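Local coordinates for pyridoxal 5'-phosphate synthase subunit PdxT (Thermus thermophilus, PDB 2YWD), which probably hydrolyses glutamine to glutamate and ammonia, the ammonia being channelled to the partner synthase subunit PdxS to build pyridoxal 5'-phosphate, at residues Leu181-Tyr184 against Phe185-Leu188. Numbering follows the deposited sequence.
Sequences LHRY and FLEL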
ATOM      1  N   LEU A 181      12.026  -0.316   3.972  1.00 12.94           N
ATOM      2  CA  LEU A 181      10.637  -0.715   4.147  1.00 13.16           C
ATOM      3  C   LEU A 181      10.235  -1.606   2.970  1.00 12.28           C
ATOM      4  O   LEU A 181       9.452  -2.545   3.130  1.00 13.20           O
ATOM      5  CB  LEU A 181       9.720   0.513   4.252  1.00 13.57           C
ATOM      6  CG  LEU A 181       8.251   0.232   4.605  1.00 16.80           C
ATOM      7  CD1 LEU A 181       8.155  -0.787   5.748  1.00 16.92           C
ATOM      8  CD2 LEU A 181       7.563   1.548   4.992  1.00 16.80           C
ATOM      9  N   HIS A 182      10.778  -1.324   1.789  1.00 12.38           N
ATOM     10  CA  HIS A 182      10.477  -2.149   0.622  1.00 11.35           C
ATOM     11  C   HIS A 182      11.077  -3.540   0.820  1.00 11.63           C
ATOM     12  O   HIS A 182      10.449  -4.550   0.494  1.00 11.38           O
ATOM     13  CB  HIS A 182      11.043  -1.524  -0.658  1.00 12.13           C
ATOM     14  CG  HIS A 182      10.212  -0.403  -1.202  1.00 14.03           C
ATOM     15  ND1 HIS A 182      10.175   0.848  -0.625  1.00 14.83           N
ATOM     16  CD2 HIS A 182       9.377  -0.351  -2.268  1.00 14.26           C
ATOM     17  CE1 HIS A 182       9.356   1.623  -1.312  1.00 16.60           C
ATOM     18  NE2 HIS A 182       8.858   0.920  -2.313  1.00 15.28           N
ATOM     19  N   ARG A 183      12.294  -3.595   1.354  1.00 12.48           N
ATOM     20  CA  ARG A 183      12.946  -4.884   1.596  1.00 13.75           C
ATOM     21  C   ARG A 183      12.150  -5.670   2.637  1.00 14.00           C
ATOM     22  O   ARG A 183      11.975  -6.885   2.515  1.00 14.08           O
ATOM     23  CB  ARG A 183      14.393  -4.679   2.070  1.00 13.88           C
ATOM     24  CG  ARG A 183      15.105  -5.973   2.494  1.00 14.65           C
ATOM     25  CD  ARG A 183      15.147  -6.999   1.365  1.00 16.43           C
ATOM     26  NE  ARG A 183      16.118  -6.658   0.329  1.00 14.43           N
ATOM     27  CZ  ARG A 183      16.211  -7.282  -0.842  1.00 14.11           C
ATOM     28  NH1 ARG A 183      15.383  -8.277  -1.133  1.00 12.05           N
ATOM     29  NH2 ARG A 183      17.145  -6.928  -1.714  1.00 14.63           N
ATOM     30  N   TYR A 184      11.666  -4.973   3.662  1.00 14.33           N
ATOM     31  CA  TYR A 184      10.864  -5.604   4.710  1.00 14.10           C
ATOM     32  C   TYR A 184       9.675  -6.301   4.044  1.00 14.67           C
ATOM     33  O   TYR A 184       9.329  -7.438   4.383  1.00 14.45           O
ATOM     34  CB  TYR A 184      10.362  -4.542   5.694  1.00 14.51           C
ATOM     35  CG  TYR A 184       9.380  -5.052   6.725  1.00 16.78           C
ATOM     36  CD1 TYR A 184       9.816  -5.761   7.846  1.00 18.87           C
ATOM     37  CD2 TYR A 184       8.011  -4.845   6.569  1.00 16.99           C
ATOM     38  CE1 TYR A 184       8.906  -6.252   8.788  1.00 22.18           C
ATOM     39  CE2 TYR A 184       7.098  -5.331   7.498  1.00 19.58           C
ATOM     40  CZ  TYR A 184       7.550  -6.032   8.605  1.00 21.57           C
ATOM     41  OH  TYR A 184       6.645  -6.515   9.526  1.00 22.24           O
ATOM     42  N   PHE A 185       9.057  -5.610   3.091  1.00 13.24           N
ATOM     43  CA  PHE A 185       7.914  -6.154   2.362  1.00 13.72           C
ATOM     44  C   PHE A 185       8.303  -7.372   1.522  1.00 14.40           C
ATOM     45  O   PHE A 185       7.611  -8.395   1.540  1.00 15.04           O
ATOM     46  CB  PHE A 185       7.294  -5.076   1.459  1.00 11.89           C
ATOM     47  CG  PHE A 185       6.229  -5.603   0.529  1.00 13.16           C
ATOM     48  CD1 PHE A 185       5.135  -6.306   1.027  1.00 12.25           C
ATOM     49  CD2 PHE A 185       6.330  -5.409  -0.846  1.00  9.84           C
ATOM     50  CE1 PHE A 185       4.155  -6.812   0.168  1.00 11.76           C
ATOM     51  CE2 PHE A 185       5.356  -5.910  -1.716  1.00 12.68           C
ATOM     52  CZ  PHE A 185       4.266  -6.613  -1.206  1.00 11.34           C
ATOM     53  N   LEU A 186       9.405  -7.271   0.788  1.00 13.85           N
ATOM     54  CA  LEU A 186       9.839  -8.388  -0.044  1.00 14.74           C
ATOM     55  C   LEU A 186      10.164  -9.613   0.806  1.00 15.35           C
ATOM     56  O   LEU A 186       9.907 -10.747   0.400  1.00 17.06           O
ATOM     57  CB  LEU A 186      11.058  -7.995  -0.880  1.00 14.06           C
ATOM     58  CG  LEU A 186      10.834  -6.852  -1.871  1.00 14.54           C
ATOM     59  CD1 LEU A 186      12.035  -6.763  -2.805  1.00 16.43           C
ATOM     60  CD2 LEU A 186       9.556  -7.095  -2.670  1.00 14.90           C
ATOM     61  N   GLU A 187      10.729  -9.382   1.984  1.00 16.03           N
ATOM     62  CA  GLU A 187      11.072 -10.478   2.882  1.00 18.45           C
ATOM     63  C   GLU A 187       9.812 -11.212   3.333  1.00 19.41           C
ATOM     64  O   GLU A 187       9.775 -12.442   3.340  1.00 19.61           O
ATOM     65  CB  GLU A 187      11.838  -9.949   4.101  1.00 19.89           C
ATOM     66  CG  GLU A 187      13.258  -9.475   3.791  1.00 23.96           C
ATOM     67  CD  GLU A 187      14.253 -10.620   3.648  1.00 29.03           C
ATOM     68  OE1 GLU A 187      14.584 -11.250   4.676  1.00 30.85           O
ATOM     69  OE2 GLU A 187      14.703 -10.893   2.510  1.00 27.85           O
ATOM     70  N   LEU A 188       8.772 -10.467   3.697  1.00 18.09           N
ATOM     71  CA  LEU A 188       7.540 -11.103   4.142  1.00 19.72           C
ATOM     72  C   LEU A 188       6.809 -11.774   2.973  1.00 19.76           C
ATOM     73  O   LEU A 188       6.003 -12.686   3.175  1.00 19.14           O
ATOM     74  CB  LEU A 188       6.634 -10.082   4.849  1.00 21.73           C
ATOM     75  CG  LEU A 188       5.863  -9.011   4.072  1.00 22.93           C
ATOM     76  CD1 LEU A 188       4.626  -9.624   3.423  1.00 23.20           C
ATOM     77  CD2 LEU A 188       5.438  -7.910   5.034  1.00 24.06           C
TER
HETATM   78  O   HOH W   1      13.623 -10.097   0.243  1.00 15.00           O
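Arg183 and Glu187, one helical turn apart, carry opposite charges that are joined through solvent and not by a direct salt bridge. Glu187 OE2 lies 4.5 Å from Arg183 NH1 and far from the plane of the guanidinium, with no N-H directed at it, and the carboxylate stands nearly upright to that plane, at 83°. A water bridges the gap, accepting from Arg183 NH1 at the edge of the guanidinium (2.9 Å) and donating to Glu187 OE2 (2.6 Å). Bends at chi2 (58°) and chi3 (75°) bring the arginine chain round towards the next turn of the helix, with CD 3.9 Å from Glu187 CG and NH1 beside Leu186 CD1. With an alanine here instead of Arg183, the water would probably lose the N-H it accepts from, leaving the Glu187 carboxylate freer to turn. Four i to i+4 backbone bonds run through this part of helix 180-189, the last helix of this class I glutamine amidotransferase chain; the shortest joins Glu187 N to Arg183 O (2.8 Å). Phe185 meets Phe78 of strand 76-80. His182 NE2 is hydrogen-bonded to His17 ND1, close to Glu174 of the predicted charge relay. Apolar packing occupies another side, where Leu188 CD2 approaches Tyr184 CE2 at 3.9 Å, while Tyr184 OH bonds to Arg162 NH1 on strand 157-163.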